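Local atomic coordinates of SIRV coat protein (Sulfolobus islandicus rudivirus 1 variant YNP, PDB entry 3F2E), a protein that serves as the coat protein of a rod-shaped archaeal virus, probably helping to enclose its DNA, with a C-terminal domain folded as a four-helix bundle. Residues A[14-19]-A[27-32]; A[33-38]-A[61-66]. One frame throughout, in Å; residues are numbered along the deposited sequence.

Contact 1 (A[14-19]-A[27-32]); sequences QVSAVL and PNRAIY
L19 lays its CD1 methyl over one face of the R29 guanidinium, 3.8 Å above the plane and over its centre, while its other branch, CD2, reaches Y32. The same CD1 also lies near CB and CG of R29, so the arginine is covered along much of its length. That side chain is not extended: a bend at the third torsion (chi3 65°) folds the guanidinium back toward helix 9-22. CD2 of L19 stands 3.8 Å from CB of Y32 and equally near its CD2, approaching the tyrosine ring obliquely. One turn earlier, V15 continues the apolar surface, with its CG1 at 4.2 Å from CB of Y32.

Polar groups collect on the side of the guanidinium facing S16. The S16 side chain is modelled in two positions, so the approach of its OG to R29 NH2 is doubtful, and the main chain carries the polar link. A water completes it, accepting from R29 NH1 at 2.9 Å and donating to the backbone O of S16 at 2.9 Å. NH1 also bonds to I24 O in the connection between the helices, so two acceptors restrain the turn of the guanidinium. The Y32 ring runs on toward helix 71-82, where it touches V73 and L74, and its hydroxyl bonds to the backbone N of N70.

The contact thus joins two successive helices of the bundle across their short connection. Its chemistry is divided: leucine, valine and the tyrosine CB make an apolar seam, whereas the arginine offers leucine a flat face and, through NH1, ties the second helix both to the connection at I24 O and, by way of the water, to the first helix at S16 O.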
# COMPACT_ATOMS: atom_id res chain seq x y z
N GLN A 14 5.52 7.62 -4.95
CA GLN A 14 5.90 6.90 -3.74
C GLN A 14 5.88 5.39 -3.98
O GLN A 14 6.83 4.68 -3.65
CB GLN A 14 5.00 7.31 -2.58
CG GLN A 14 5.28 8.74 -2.10
CD GLN A 14 4.09 9.40 -1.43
OE1 GLN A 14 3.12 8.74 -1.05
NE2 GLN A 14 4.17 10.73 -1.28
N VAL A 15 4.81 4.90 -4.60
CA VAL A 15 4.75 3.49 -4.96
C VAL A 15 5.89 3.13 -5.92
O VAL A 15 6.54 2.09 -5.77
CB VAL A 15 3.39 3.11 -5.57
CG1 VAL A 15 3.41 1.68 -6.12
CG2 VAL A 15 2.28 3.26 -4.52
N SER A 16 6.14 3.99 -6.91
CA SER A 16 7.20 3.72 -7.88
C SER A 16 8.58 3.58 -7.22
O SER A 16 9.39 2.76 -7.66
CB SER A 16 7.23 4.79 -8.97
OG SER A 16 6.13 4.63 -9.85
N ALA A 17 8.84 4.36 -6.18
CA ALA A 17 10.11 4.26 -5.46
C ALA A 17 10.28 2.85 -4.88
O ALA A 17 11.36 2.26 -4.97
CB ALA A 17 10.21 5.31 -4.36
N VAL A 18 9.21 2.31 -4.30
CA VAL A 18 9.25 0.95 -3.77
C VAL A 18 9.41 -0.09 -4.88
O VAL A 18 10.19 -1.04 -4.76
CB VAL A 18 8.01 0.64 -2.89
CG1 VAL A 18 8.01 -0.82 -2.46
CG2 VAL A 18 7.98 1.56 -1.68
N LEU A 19 8.67 0.08 -5.98
CA LEU A 19 8.76 -0.86 -7.09
C LEU A 19 10.19 -0.91 -7.65
O LEU A 19 10.67 -1.97 -8.06
CB LEU A 19 7.72 -0.55 -8.16
CG LEU A 19 6.27 -0.64 -7.67
CD1 LEU A 19 5.27 -0.38 -8.80
CD2 LEU A 19 5.99 -2.00 -7.02
N PRO A 27 3.10 -5.52 -16.11
CA PRO A 27 1.71 -5.50 -15.64
C PRO A 27 1.56 -5.57 -14.13
O PRO A 27 0.60 -5.02 -13.59
CB PRO A 27 1.11 -6.76 -16.28
CG PRO A 27 1.94 -6.98 -17.50
CD PRO A 27 3.33 -6.57 -17.12
N ASN A 28 2.49 -6.23 -13.45
CA ASN A 28 2.39 -6.38 -12.00
C ASN A 28 2.48 -5.06 -11.23
O ASN A 28 2.04 -4.97 -10.08
CB ASN A 28 3.43 -7.38 -11.48
CG ASN A 28 3.09 -8.82 -11.85
OD1 ASN A 28 2.01 -9.10 -12.37
ND2 ASN A 28 4.02 -9.73 -11.59
N ARG A 29 3.04 -4.03 -11.86
CA ARG A 29 3.12 -2.72 -11.20
C ARG A 29 1.73 -2.23 -10.80
O ARG A 29 1.57 -1.58 -9.76
CB ARG A 29 3.79 -1.68 -12.10
CG ARG A 29 5.27 -1.92 -12.36
CD ARG A 29 5.81 -0.90 -13.35
NE ARG A 29 5.76 0.47 -12.82
CZ ARG A 29 6.72 1.01 -12.07
NH1 ARG A 29 7.80 0.30 -11.76
NH2 ARG A 29 6.61 2.26 -11.64
N ALA A 30 0.75 -2.54 -11.64
CA ALA A 30 -0.61 -2.06 -11.45
C ALA A 30 -1.23 -2.55 -10.15
O ALA A 30 -2.03 -1.84 -9.54
CB ALA A 30 -1.49 -2.45 -12.65
N ILE A 31 -0.86 -3.76 -9.74
CA ILE A 31 -1.33 -4.33 -8.47
C ILE A 31 -0.96 -3.39 -7.32
O ILE A 31 -1.79 -3.06 -6.47
CB ILE A 31 -0.67 -5.70 -8.20
CG1 ILE A 31 -1.01 -6.71 -9.30
CG2 ILE A 31 -1.09 -6.24 -6.84
CD1 ILE A 31 -0.24 -8.02 -9.17
N TYR A 32 0.29 -2.96 -7.31
CA TYR A 32 0.81 -2.18 -6.20
C TYR A 32 0.37 -0.71 -6.25
O TYR A 32 0.14 -0.09 -5.21
CB TYR A 32 2.33 -2.34 -6.10
CG TYR A 32 2.71 -3.80 -5.94
CD1 TYR A 32 2.57 -4.45 -4.72
CD2 TYR A 32 3.15 -4.55 -7.03
CE1 TYR A 32 2.88 -5.80 -4.58
CE2 TYR A 32 3.47 -5.90 -6.90
CZ TYR A 32 3.34 -6.51 -5.67
OH TYR A 32 3.64 -7.85 -5.52
O HOH W 1 9.60 2.11 -10.47

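Contact 2 (A[33-38]-A[61-66]); sequences QGFGLK and AYYISA
With its CG anti to the backbone N (chi1 173°), F35 places its ring beside that of Y63, whose own first torsion carries the phenol from helix 50-67 across to helix 29-46. The two rings make an edge-to-face pair, F35 giving its edge to the face of Y63, with centroids 5.5 Å apart and planes at 70°. F35 CD1 lies 4.1 Å from both Y63 CG and Y63 CD2. The CB of F35 supports the same arrangement by a CH-pi contact: it lies 4.0 Å from the centroid of the Y63 ring, over the face and displaced toward the rim.

The far end of the tyrosine reaches the backbone of the opposing helix. CE1 of Y63 is 3.7 Å from F35 N, and its OH stands 3.7 Å from the carbonyl carbon of G34, where the glycine presents only main chain. K38 then passes the phenol at about a right angle, with its CD near the ring plane and its CE 3.3 Å from the Y63 OH. That is an approach of methylene to oxygen; the lysine amine bonds to a citrate, probably from the crystallisation liquor.

The helix segments run nearly antiparallel, at 163°, and their axes come no nearer than 11.5 Å. A single tyrosine, Y63, provides the whole touching surface of segment 61-66, and Y63 CA lies 7.5 Å from F35 CA. Around this pair, F67 adds another edge-to-face partner to Y63, and F35 packs on L74, V77 and T78 of helix 71-82. Cohesion here comes from aromatic and CH-pi contacts, with no hydrogen bond between the segments, and the wide spacing of the axes is bridged by the length of a phenol ring.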
# COMPACT_ATOMS: atom_id res chain seq x y z
N GLN A 33 0.24 -0.17 -7.46
CA GLN A 33 -0.29 1.18 -7.62
C GLN A 33 -1.74 1.24 -7.13
O GLN A 33 -2.14 2.20 -6.46
CB GLN A 33 -0.19 1.66 -9.07
CG GLN A 33 1.25 1.91 -9.54
CD GLN A 33 1.88 3.16 -8.93
OE1 GLN A 33 1.29 3.84 -8.09
NE2 GLN A 33 3.11 3.47 -9.37
N GLY A 34 -2.52 0.21 -7.44
CA GLY A 34 -3.91 0.13 -6.99
C GLY A 34 -4.03 0.01 -5.48
O GLY A 34 -4.81 0.73 -4.85
N PHE A 35 -3.26 -0.91 -4.90
CA PHE A 35 -3.20 -1.06 -3.45
C PHE A 35 -2.81 0.26 -2.79
O PHE A 35 -3.45 0.70 -1.84
CB PHE A 35 -2.18 -2.15 -3.09
CG PHE A 35 -1.91 -2.26 -1.61
CD1 PHE A 35 -2.75 -2.99 -0.79
CD2 PHE A 35 -0.79 -1.66 -1.05
CE1 PHE A 35 -2.49 -3.12 0.58
CE2 PHE A 35 -0.52 -1.77 0.31
CZ PHE A 35 -1.37 -2.50 1.12
N GLY A 36 -1.76 0.90 -3.31
CA GLY A 36 -1.29 2.15 -2.74
C GLY A 36 -2.33 3.25 -2.74
O GLY A 36 -2.49 3.97 -1.75
N LEU A 37 -3.05 3.39 -3.85
CA LEU A 37 -4.11 4.40 -3.94
C LEU A 37 -5.21 4.15 -2.91
O LEU A 37 -5.72 5.09 -2.27
CB LEU A 37 -4.70 4.43 -5.35
CG LEU A 37 -5.83 5.44 -5.57
CD1 LEU A 37 -5.41 6.84 -5.12
CD2 LEU A 37 -6.29 5.44 -7.02
N LYS A 38 -5.58 2.89 -2.73
CA LYS A 38 -6.60 2.55 -1.73
C LYS A 38 -6.12 2.85 -0.30
O LYS A 38 -6.90 3.33 0.53
CB LYS A 38 -7.04 1.09 -1.88
CG LYS A 38 -7.83 0.81 -3.16
CD LYS A 38 -8.39 -0.61 -3.17
CE LYS A 38 -9.07 -0.92 -4.49
NZ LYS A 38 -10.20 0.02 -4.75
N ALA A 61 -4.57 -8.68 2.99
CA ALA A 61 -5.05 -10.05 2.84
C ALA A 61 -5.73 -10.26 1.48
O ALA A 61 -5.48 -11.26 0.81
CB ALA A 61 -5.99 -10.40 3.98
N TYR A 62 -6.57 -9.31 1.07
CA TYR A 62 -7.27 -9.42 -0.21
C TYR A 62 -6.31 -9.42 -1.40
O TYR A 62 -6.46 -10.23 -2.32
CB TYR A 62 -8.32 -8.33 -0.39
CG TYR A 62 -9.20 -8.59 -1.59
CD1 TYR A 62 -8.85 -8.09 -2.85
CD2 TYR A 62 -10.35 -9.35 -1.48
CE1 TYR A 62 -9.64 -8.34 -3.97
CE2 TYR A 62 -11.15 -9.62 -2.59
CZ TYR A 62 -10.78 -9.10 -3.83
OH TYR A 62 -11.58 -9.36 -4.93
N TYR A 63 -5.33 -8.51 -1.39
CA TYR A 63 -4.41 -8.40 -2.52
C TYR A 63 -3.50 -9.62 -2.62
O TYR A 63 -3.17 -10.08 -3.72
CB TYR A 63 -3.63 -7.07 -2.48
CG TYR A 63 -4.37 -5.92 -3.14
CD1 TYR A 63 -3.92 -5.37 -4.34
CD2 TYR A 63 -5.54 -5.41 -2.58
CE1 TYR A 63 -4.60 -4.33 -4.95
CE2 TYR A 63 -6.22 -4.37 -3.19
CZ TYR A 63 -5.75 -3.84 -4.37
OH TYR A 63 -6.44 -2.81 -4.98
N ILE A 64 -3.11 -10.16 -1.48
CA ILE A 64 -2.32 -11.39 -1.45
C ILE A 64 -3.13 -12.54 -2.06
O ILE A 64 -2.63 -13.29 -2.91
CB ILE A 64 -1.87 -11.74 -0.02
CG1 ILE A 64 -0.85 -10.69 0.47
CG2 ILE A 64 -1.27 -13.14 0.03
CD1 ILE A 64 -0.54 -10.76 1.96
N SER A 65 -4.38 -12.66 -1.64
CA SER A 65 -5.24 -13.76 -2.11
C SER A 65 -5.62 -13.64 -3.58
O SER A 65 -5.52 -14.61 -4.34
CB SER A 65 -6.50 -13.85 -1.25
OG SER A 65 -7.34 -14.91 -1.70
N ALA A 66 -6.08 -12.46 -3.97
CA ALA A 66 -6.65 -12.25 -5.30
C ALA A 66 -5.61 -12.10 -6.41
O ALA A 66 -5.85 -12.50 -7.55
CB ALA A 66 -7.59 -11.05 -5.30

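In the fold
Both contacts use helix 29-46: its first turn meets helix 9-22 in contact 1, and the next turns meet helix 50-67 in contact 2, so this helix is shared by two neighbours of the four-helix bundle. Their centres are 11 Å apart, and they touch directly, for example where V15 CB comes to 3.4 Å from Q33 OE1. Contact 1 is the more buried and joins successive helices, mixing aliphatic packing with a water link. Contact 2, between antiparallel segments, is partly buried, grading from an aromatic centre to an exposed lysine. Through Y32 and F35 respectively, each also reaches helix 71-82, against L74 in both cases.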